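Local structure of structural protein ORF273 (Acidianus two-tailed virus, 4ART) at residues Glu36-Ile39 with Glu40-Arg44; Ile174-Lys178 with Leu179-Pro183; Pro217-Tyr220 with Tyr221-Asn225. The protein is a thermo- and acid-stable structural component of the virion of an archaeal two-tailed virus, though its precise role in the particle is not established. All coordinates share one frame; numbering follows the deposited sequence.

Interaction 1. Residues Glu36-Ile39 with Glu40-Arg44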
loop_
_atom_site.group_PDB
_atom_site.type_symbol
_atom_site.label_atom_id
_atom_site.label_comp_id
_atom_site.label_asym_id
_atom_site.label_seq_id
_atom_site.Cartn_x
_atom_site.Cartn_y
_atom_site.Cartn_z
ATOM N N GLU A 36 -20.763 -1.698 -9.802
ATOM C CA GLU A 36 -21.731 -2.018 -8.753
ATOM C C GLU A 36 -22.400 -3.377 -8.945
ATOM O O GLU A 36 -22.498 -4.128 -7.981
ATOM C CB GLU A 36 -22.785 -0.923 -8.649
ATOM C CG GLU A 36 -23.891 -1.201 -7.644
ATOM C CD GLU A 36 -25.259 -1.456 -8.246
ATOM O OE1 GLU A 36 -25.671 -0.703 -9.158
ATOM O OE2 GLU A 36 -25.944 -2.386 -7.761
ATOM N N ASN A 37 -22.867 -3.679 -10.177
ATOM C CA ASN A 37 -23.551 -4.922 -10.505
ATOM C C ASN A 37 -22.672 -6.118 -10.285
ATOM O O ASN A 37 -23.150 -7.152 -9.831
ATOM C CB ASN A 37 -24.083 -4.920 -11.928
ATOM C CG ASN A 37 -25.438 -4.268 -12.067
ATOM O OD1 ASN A 37 -26.356 -4.498 -11.267
ATOM N ND2 ASN A 37 -25.614 -3.474 -13.115
ATOM N N GLU A 38 -21.380 -5.964 -10.597
ATOM C CA GLU A 38 -20.395 -7.002 -10.425
ATOM C C GLU A 38 -20.063 -7.216 -8.932
ATOM O O GLU A 38 -20.111 -8.351 -8.491
ATOM C CB GLU A 38 -19.152 -6.705 -11.285
ATOM C CG GLU A 38 -18.127 -7.835 -11.357
ATOM C CD GLU A 38 -18.584 -9.231 -11.755
ATOM O OE1 GLU A 38 -19.584 -9.367 -12.499
ATOM O OE2 GLU A 38 -17.909 -10.197 -11.336
ATOM N N ILE A 39 -19.763 -6.142 -8.149
ATOM C CA ILE A 39 -19.483 -6.283 -6.700
ATOM C C ILE A 39 -20.685 -6.976 -6.022
ATOM O O ILE A 39 -20.496 -7.906 -5.248
ATOM C CB ILE A 39 -19.142 -4.936 -5.974
ATOM C CG1 ILE A 39 -18.171 -4.002 -6.763
ATOM C CG2 ILE A 39 -18.685 -5.165 -4.525
ATOM C CD1 ILE A 39 -16.770 -4.509 -7.059
ATOM N N GLU A 40 -21.912 -6.520 -6.343
ATOM C CA GLU A 40 -23.161 -7.072 -5.826
ATOM C C GLU A 40 -23.240 -8.584 -6.105
ATOM O O GLU A 40 -23.408 -9.357 -5.157
ATOM C CB GLU A 40 -24.346 -6.333 -6.454
ATOM C CG GLU A 40 -25.678 -6.585 -5.790
ATOM C CD GLU A 40 -26.783 -5.953 -6.604
ATOM O OE1 GLU A 40 -27.183 -6.558 -7.628
ATOM O OE2 GLU A 40 -27.215 -4.832 -6.249
ATOM N N LYS A 41 -23.045 -8.992 -7.397
ATOM C CA LYS A 41 -23.049 -10.384 -7.888
ATOM C C LYS A 41 -22.056 -11.228 -7.100
ATOM O O LYS A 41 -22.389 -12.335 -6.693
ATOM C CB LYS A 41 -22.707 -10.424 -9.390
ATOM C CG LYS A 41 -22.964 -11.763 -10.064
ATOM C CD LYS A 41 -22.284 -11.862 -11.426
ATOM C CE LYS A 41 -20.928 -12.537 -11.347
ATOM N NZ LYS A 41 -20.316 -12.724 -12.688
ATOM N N GLU A 42 -20.853 -10.678 -6.863
ATOM C CA GLU A 42 -19.776 -11.312 -6.095
ATOM C C GLU A 42 -20.131 -11.482 -4.623
ATOM O O GLU A 42 -19.836 -12.531 -4.058
ATOM C CB GLU A 42 -18.458 -10.542 -6.250
ATOM C CG GLU A 42 -17.881 -10.631 -7.656
ATOM C CD GLU A 42 -16.445 -11.101 -7.794
ATOM O OE1 GLU A 42 -15.731 -11.211 -6.769
ATOM O OE2 GLU A 42 -16.011 -11.297 -8.952
ATOM N N ILE A 43 -20.786 -10.481 -4.003
ATOM C CA ILE A 43 -21.196 -10.567 -2.599
ATOM C C ILE A 43 -22.208 -11.703 -2.358
ATOM O O ILE A 43 -21.929 -12.581 -1.542
ATOM C CB ILE A 43 -21.619 -9.197 -1.997
ATOM C CG1 ILE A 43 -20.395 -8.261 -1.886
ATOM C CG2 ILE A 43 -22.305 -9.366 -0.634
ATOM C CD1 ILE A 43 -20.727 -6.748 -1.719
ATOM N N ARG A 44 -23.315 -11.732 -3.136
ATOM C CA ARG A 44 -24.385 -12.739 -3.036
ATOM C C ARG A 44 -23.908 -14.208 -3.170
ATOM O O ARG A 44 -24.621 -15.112 -2.735
ATOM C CB ARG A 44 -25.570 -12.420 -3.975
ATOM C CG ARG A 44 -25.878 -10.923 -4.132
ATOM C CD ARG A 44 -27.340 -10.564 -4.271
ATOM N NE ARG A 44 -28.013 -11.284 -5.350
ATOM C CZ ARG A 44 -29.276 -11.689 -5.298
ATOM N NH1 ARG A 44 -30.025 -11.417 -4.237
ATOM N NH2 ARG A 44 -29.810 -12.349 -6.319
HETATM O O HOH W 1 -17.120 -12.191 -13.668
#
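Lys41 lies back along the last two turns of helix 23-44 to reach Glu38, one turn earlier. Its CB rests near the backbone carbonyls of the preceding turn, 3.3 Å from Asn37 O and almost as close to Glu38 O. The chain then rises extended from the helix until a bend at chi3 (95°) swings its outer half across the Glu38 carboxylate. CD approaches Glu38 OE1, and Lys41 CE passes Glu38 OE1 at 3.6 Å. At the tip, Lys41 NZ forms a salt bridge to Glu38 OE1 that is long and weak as a hydrogen bond (3.4 Å). A water adds a second path, donating to Glu38 OE2 and weakly accepting from Lys41 NZ.

The other oxygen of this carboxylate faces a like charge. Glu38 OE2 lies 3.2 Å from Glu42 OE2, with the two carboxylate planes turned 74° apart; Glu42 OE2 is also hydrogen-bonded to Asn56 ND2. A second acidic pair runs side by side one face over, with Glu36 OE2 3.1 Å from Glu40 OE2. The Glu40 oxygen also takes a hydrogen bond from the backbone N of Phe258. On the side turned to the sheet, Ile39 CG2 meets Ile43 CD1 at 3.8 Å, and Phe258 packs against both isoleucines.

Beneath the side chains the helix is regular: Glu40 N, Glu42 N and Ile43 N bond to Glu36 O, Glu38 O and Ile39 O, Lys41 N to Asn37 O. Two carboxylate pairs this close suggest raised pKa values, with one proton probably shared within a pair, a state that would suit a protein stable in acid; Lys41 would offset part of the remaining charge, and the neutral donors Asn56 ND2 and Phe258 N would probably stabilise it by hydrogen bonding.

Interaction 2. Residues Ile174-Lys178 with Leu179-Pro183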
loop_
_atom_site.group_PDB
_atom_site.type_symbol
_atom_site.label_atom_id
_atom_site.label_comp_id
_atom_site.label_asym_id
_atom_site.label_seq_id
_atom_site.Cartn_x
_atom_site.Cartn_y
_atom_site.Cartn_z
ATOM N N ILE A 174 7.356 14.952 -18.947
ATOM C CA ILE A 174 8.494 14.140 -18.448
ATOM C C ILE A 174 8.888 13.040 -19.452
ATOM O O ILE A 174 10.083 12.823 -19.660
ATOM C CB ILE A 174 8.281 13.627 -16.985
ATOM C CG1 ILE A 174 8.013 14.819 -16.012
ATOM C CG2 ILE A 174 9.466 12.778 -16.512
ATOM C CD1 ILE A 174 7.400 14.467 -14.583
ATOM N N VAL A 175 7.876 12.382 -20.097
ATOM C CA VAL A 175 8.045 11.341 -21.127
ATOM C C VAL A 175 8.690 11.997 -22.341
ATOM O O VAL A 175 9.611 11.427 -22.891
ATOM C CB VAL A 175 6.705 10.603 -21.467
ATOM C CG1 VAL A 175 6.813 9.778 -22.735
ATOM C CG2 VAL A 175 6.262 9.713 -20.313
ATOM N N GLU A 176 8.243 13.217 -22.729
ATOM C CA GLU A 176 8.797 13.947 -23.880
ATOM C C GLU A 176 10.252 14.338 -23.649
ATOM O O GLU A 176 11.088 14.086 -24.515
ATOM C CB GLU A 176 7.947 15.169 -24.235
ATOM C CG GLU A 176 8.085 15.586 -25.689
ATOM C CD GLU A 176 7.014 16.534 -26.197
ATOM O OE1 GLU A 176 5.848 16.419 -25.749
ATOM O OE2 GLU A 176 7.325 17.341 -27.104
ATOM N N GLN A 177 10.561 14.889 -22.465
ATOM C CA GLN A 177 11.913 15.286 -22.094
ATOM C C GLN A 177 12.877 14.087 -22.077
ATOM O O GLN A 177 13.998 14.186 -22.566
ATOM C CB GLN A 177 11.889 15.978 -20.718
ATOM C CG GLN A 177 13.181 16.723 -20.366
ATOM C CD GLN A 177 13.381 17.984 -21.193
ATOM O OE1 GLN A 177 12.432 18.574 -21.744
ATOM N NE2 GLN A 177 14.628 18.419 -21.304
ATOM N N LYS A 178 12.423 12.942 -21.555
ATOM C CA LYS A 178 13.246 11.736 -21.435
ATOM C C LYS A 178 13.287 10.821 -22.671
ATOM O O LYS A 178 14.345 10.283 -22.980
ATOM C CB LYS A 178 12.862 10.948 -20.168
ATOM C CG LYS A 178 13.990 10.065 -19.605
ATOM C CD LYS A 178 14.933 10.826 -18.660
ATOM C CE LYS A 178 15.891 9.893 -17.960
ATOM N NZ LYS A 178 16.399 10.491 -16.696
ATOM N N LEU A 179 12.158 10.633 -23.367
ATOM C CA LEU A 179 12.084 9.693 -24.500
ATOM C C LEU A 179 11.930 10.299 -25.871
ATOM O O LEU A 179 12.205 9.629 -26.856
ATOM C CB LEU A 179 10.925 8.688 -24.293
ATOM C CG LEU A 179 10.827 7.955 -22.963
ATOM C CD1 LEU A 179 9.535 7.144 -22.905
ATOM C CD2 LEU A 179 12.010 7.046 -22.748
ATOM N N GLY A 180 11.394 11.502 -25.937
ATOM C CA GLY A 180 11.080 12.140 -27.205
ATOM C C GLY A 180 9.625 11.931 -27.577
ATOM O O GLY A 180 8.845 11.414 -26.773
ATOM N N ASN A 181 9.211 12.465 -28.728
ATOM C CA ASN A 181 7.811 12.363 -29.137
ATOM C C ASN A 181 7.497 11.090 -29.926
ATOM O O ASN A 181 6.357 10.627 -29.903
ATOM C CB ASN A 181 7.318 13.650 -29.841
ATOM C CG ASN A 181 6.080 14.293 -29.222
ATOM O OD1 ASN A 181 5.777 14.142 -28.025
ATOM N ND2 ASN A 181 5.338 15.054 -30.030
ATOM N N LYS A 182 8.499 10.509 -30.578
ATOM C CA LYS A 182 8.315 9.295 -31.365
ATOM C C LYS A 182 8.175 8.052 -30.463
ATOM O O LYS A 182 9.105 7.723 -29.715
ATOM C CB LYS A 182 9.448 9.124 -32.394
ATOM C CG LYS A 182 9.138 8.121 -33.510
ATOM C CD LYS A 182 10.391 7.369 -34.005
ATOM C CE LYS A 182 11.216 8.109 -35.044
ATOM N NZ LYS A 182 10.567 8.126 -36.384
ATOM N N PRO A 183 7.014 7.354 -30.530
ATOM C CA PRO A 183 6.846 6.118 -29.750
ATOM C C PRO A 183 7.715 4.982 -30.289
ATOM O O PRO A 183 7.915 4.864 -31.507
ATOM C CB PRO A 183 5.362 5.802 -29.914
ATOM C CG PRO A 183 4.748 7.043 -30.518
ATOM C CD PRO A 183 5.822 7.616 -31.352
#
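Val175 and Leu179, one helical turn apart, meet through different settings of chi1: Val175 sends CG1 away from its backbone N (167°), whereas Leu179 at -50° sets CG beside its own N. The two branches converge on the same flank, Val175 CG1 touching Leu179 CD1 at 3.8 Å. Leu179 CB also sits close over Val175 O, the carbonyl that accepts a hydrogen bond from Leu179 N at 2.7 Å. Both side chains continue into an apolar patch with Leu121 of helix 113-123 and with Phe126, while Ile194 of helix 188-201 covers Leu179.

The next bond, from Gly180 N to Glu176 O, is looser at 3.0 Å. Its donor stands above the carbonyl plane, and the N-H points less directly at the oxygen. Gly180 then leaves the helix with phi of 96°, a value that residues bearing a side chain rarely take. Asn181 turns back beside Glu176 on the exposed side.

A glycine of positive phi as the first residue past a helix is a common C-terminal stop; here it ends helix 171-179 and leads the chain on to strand 185-186.

Interaction 3. Residues Pro217-Tyr220 with Tyr221-Asn225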
loop_
_atom_site.group_PDB
_atom_site.type_symbol
_atom_site.label_atom_id
_atom_site.label_comp_id
_atom_site.label_asym_id
_atom_site.label_seq_id
_atom_site.Cartn_x
_atom_site.Cartn_y
_atom_site.Cartn_z
ATOM N N PRO A 217 -1.475 13.371 4.022
ATOM C CA PRO A 217 -2.898 13.232 4.372
ATOM C C PRO A 217 -3.173 11.861 5.014
ATOM O O PRO A 217 -4.091 11.754 5.828
ATOM C CB PRO A 217 -3.628 13.454 3.025
ATOM C CG PRO A 217 -2.624 14.083 2.130
ATOM C CD PRO A 217 -1.311 13.471 2.556
ATOM N N TYR A 218 -2.340 10.824 4.718
ATOM C CA TYR A 218 -2.489 9.521 5.348
ATOM C C TYR A 218 -2.153 9.663 6.840
ATOM O O TYR A 218 -2.832 9.071 7.687
ATOM C CB TYR A 218 -1.576 8.477 4.640
ATOM C CG TYR A 218 -1.724 7.069 5.181
ATOM C CD1 TYR A 218 -1.005 6.652 6.290
ATOM C CD2 TYR A 218 -2.604 6.161 4.595
ATOM C CE1 TYR A 218 -1.162 5.368 6.814
ATOM C CE2 TYR A 218 -2.752 4.863 5.095
ATOM C CZ TYR A 218 -2.034 4.474 6.208
ATOM O OH TYR A 218 -2.198 3.204 6.719
ATOM N N HIS A 219 -1.089 10.438 7.147
ATOM C CA HIS A 219 -0.649 10.692 8.515
ATOM C C HIS A 219 -1.728 11.445 9.293
ATOM O O HIS A 219 -1.995 11.119 10.445
ATOM C CB HIS A 219 0.689 11.446 8.515
ATOM C CG HIS A 219 1.854 10.634 8.031
ATOM N ND1 HIS A 219 1.899 9.241 8.183
ATOM C CD2 HIS A 219 3.001 11.039 7.442
ATOM C CE1 HIS A 219 3.058 8.855 7.676
ATOM N NE2 HIS A 219 3.764 9.891 7.226
ATOM N N TYR A 220 -2.393 12.404 8.646
ATOM C CA TYR A 220 -3.481 13.169 9.255
ATOM C C TYR A 220 -4.791 12.337 9.374
ATOM O O TYR A 220 -5.383 12.303 10.440
ATOM C CB TYR A 220 -3.699 14.512 8.461
ATOM C CG TYR A 220 -4.857 15.343 8.964
ATOM C CD1 TYR A 220 -4.941 15.723 10.300
ATOM C CD2 TYR A 220 -5.873 15.745 8.107
ATOM C CE1 TYR A 220 -6.026 16.468 10.774
ATOM C CE2 TYR A 220 -6.972 16.468 8.573
ATOM C CZ TYR A 220 -7.040 16.836 9.906
ATOM O OH TYR A 220 -8.095 17.598 10.342
ATOM N N TYR A 221 -5.223 11.657 8.330
ATOM C CA TYR A 221 -6.520 10.980 8.397
ATOM C C TYR A 221 -6.525 9.592 8.888
ATOM O O TYR A 221 -7.472 9.204 9.577
ATOM C CB TYR A 221 -7.196 10.984 7.026
ATOM C CG TYR A 221 -7.639 12.349 6.580
ATOM C CD1 TYR A 221 -8.726 12.983 7.182
ATOM C CD2 TYR A 221 -7.019 12.988 5.507
ATOM C CE1 TYR A 221 -9.171 14.228 6.741
ATOM C CE2 TYR A 221 -7.466 14.232 5.048
ATOM C CZ TYR A 221 -8.540 14.850 5.671
ATOM O OH TYR A 221 -8.995 16.082 5.227
ATOM N N VAL A 222 -5.524 8.809 8.486
ATOM C CA VAL A 222 -5.473 7.390 8.833
ATOM C C VAL A 222 -4.647 7.137 10.104
ATOM O O VAL A 222 -5.061 6.334 10.959
ATOM C CB VAL A 222 -5.053 6.509 7.601
ATOM C CG1 VAL A 222 -5.058 5.015 7.945
ATOM C CG2 VAL A 222 -5.975 6.781 6.414
ATOM N N ASP A 223 -3.506 7.846 10.256
ATOM C CA ASP A 223 -2.714 7.724 11.487
ATOM C C ASP A 223 -3.289 8.617 12.589
ATOM O O ASP A 223 -2.815 8.539 13.727
ATOM C CB ASP A 223 -1.207 7.971 11.267
ATOM C CG ASP A 223 -0.535 6.905 10.411
ATOM O OD1 ASP A 223 -0.741 5.698 10.691
ATOM O OD2 ASP A 223 0.215 7.277 9.476
ATOM N N HIS A 224 -4.321 9.442 12.262
ATOM C CA HIS A 224 -5.009 10.325 13.205
ATOM C C HIS A 224 -4.073 11.273 13.963
ATOM O O HIS A 224 -4.223 11.490 15.171
ATOM C CB HIS A 224 -5.922 9.528 14.175
ATOM C CG HIS A 224 -7.000 8.768 13.485
ATOM N ND1 HIS A 224 -6.881 7.397 13.282
ATOM C CD2 HIS A 224 -8.116 9.213 12.855
ATOM C CE1 HIS A 224 -7.954 7.045 12.588
ATOM N NE2 HIS A 224 -8.727 8.105 12.311
ATOM N N ASN A 225 -3.093 11.822 13.245
ATOM C CA ASN A 225 -2.141 12.729 13.853
ATOM C C ASN A 225 -2.517 14.125 13.425
ATOM O O ASN A 225 -2.337 14.465 12.260
ATOM C CB ASN A 225 -0.699 12.361 13.441
ATOM C CG ASN A 225 0.306 13.120 14.268
ATOM O OD1 ASN A 225 0.250 14.341 14.375
ATOM N ND2 ASN A 225 1.181 12.417 14.942
#
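Val222 sits squarely over one face of the Tyr218 ring, in the tight part of this helix terminus. Val222 CB lies 3.8 Å from the centroid of the Tyr218 ring, a CH-pi contact nearly along the ring normal, and Val222 CG1 reaches Tyr218 CZ at 3.5 Å. At the edge of the same ring comes Asp223 OD2, whose main partner is His219. With chi1 of -67° the Asp223 carboxylate stands beside the imidazole, nearly coplanar, and OD2 accepts from His219 ND1 at 2.9 Å in the ring plane, along a straight N-H (166°). The tyrosine pair is packed as closely: the edge of Tyr220 meets the face of Tyr221 in a tilted edge-to-face contact, centroids 4.7 Å apart, with helix 229-242 behind Tyr220 and Phe104 and Tyr108 behind Tyr221.

These side chains surround the C-terminus of helix 210-221. Tyr218 O receives both Val222 N (2.8 Å) and Asp223 N (2.9 Å), the second bond spanning five residues and widening the last turn. His224 then takes a left-handed backbone conformation, and the chain turns back so that Asn225 N reaches His219 O. Asn225 OD1 is hydrogen-bonded to Ser227 OG, while Asn225 ND2 bonds to Ala129 and Glu131, and His219 NE2 to Glu195, all three of the second subunit. Both nitrogens of the imidazole are thus gripped and its rotation is fixed; two carboxylates would probably favour a cationic ring.

The solvent side is at His224, an exposed residue whose CB is directed away from the helix and whose NE2 makes a weak hydrogen bond to Asp100.

Overall arrangement
All three contacts concern the last turns of helices, widely separated in the chain's fold. Interactions 1 and 2 lie on opposite sides of its centre, about 41 Å between their centres, and interaction 3 touches neither. Interaction 1, partly buried, lays an acidic helix end against strands of the seven-stranded sheet and combines carboxylates, one lysine and two isoleucines. Interaction 2 is a surface contact: one apolar pair faces helices 113-123 and 188-201, and a glycine ends the helix. Interaction 3, again partly buried, is richest in aromatic rings and is the one of the three reached by the second subunit, where its histidine and asparagine give polar bonds to the dimer.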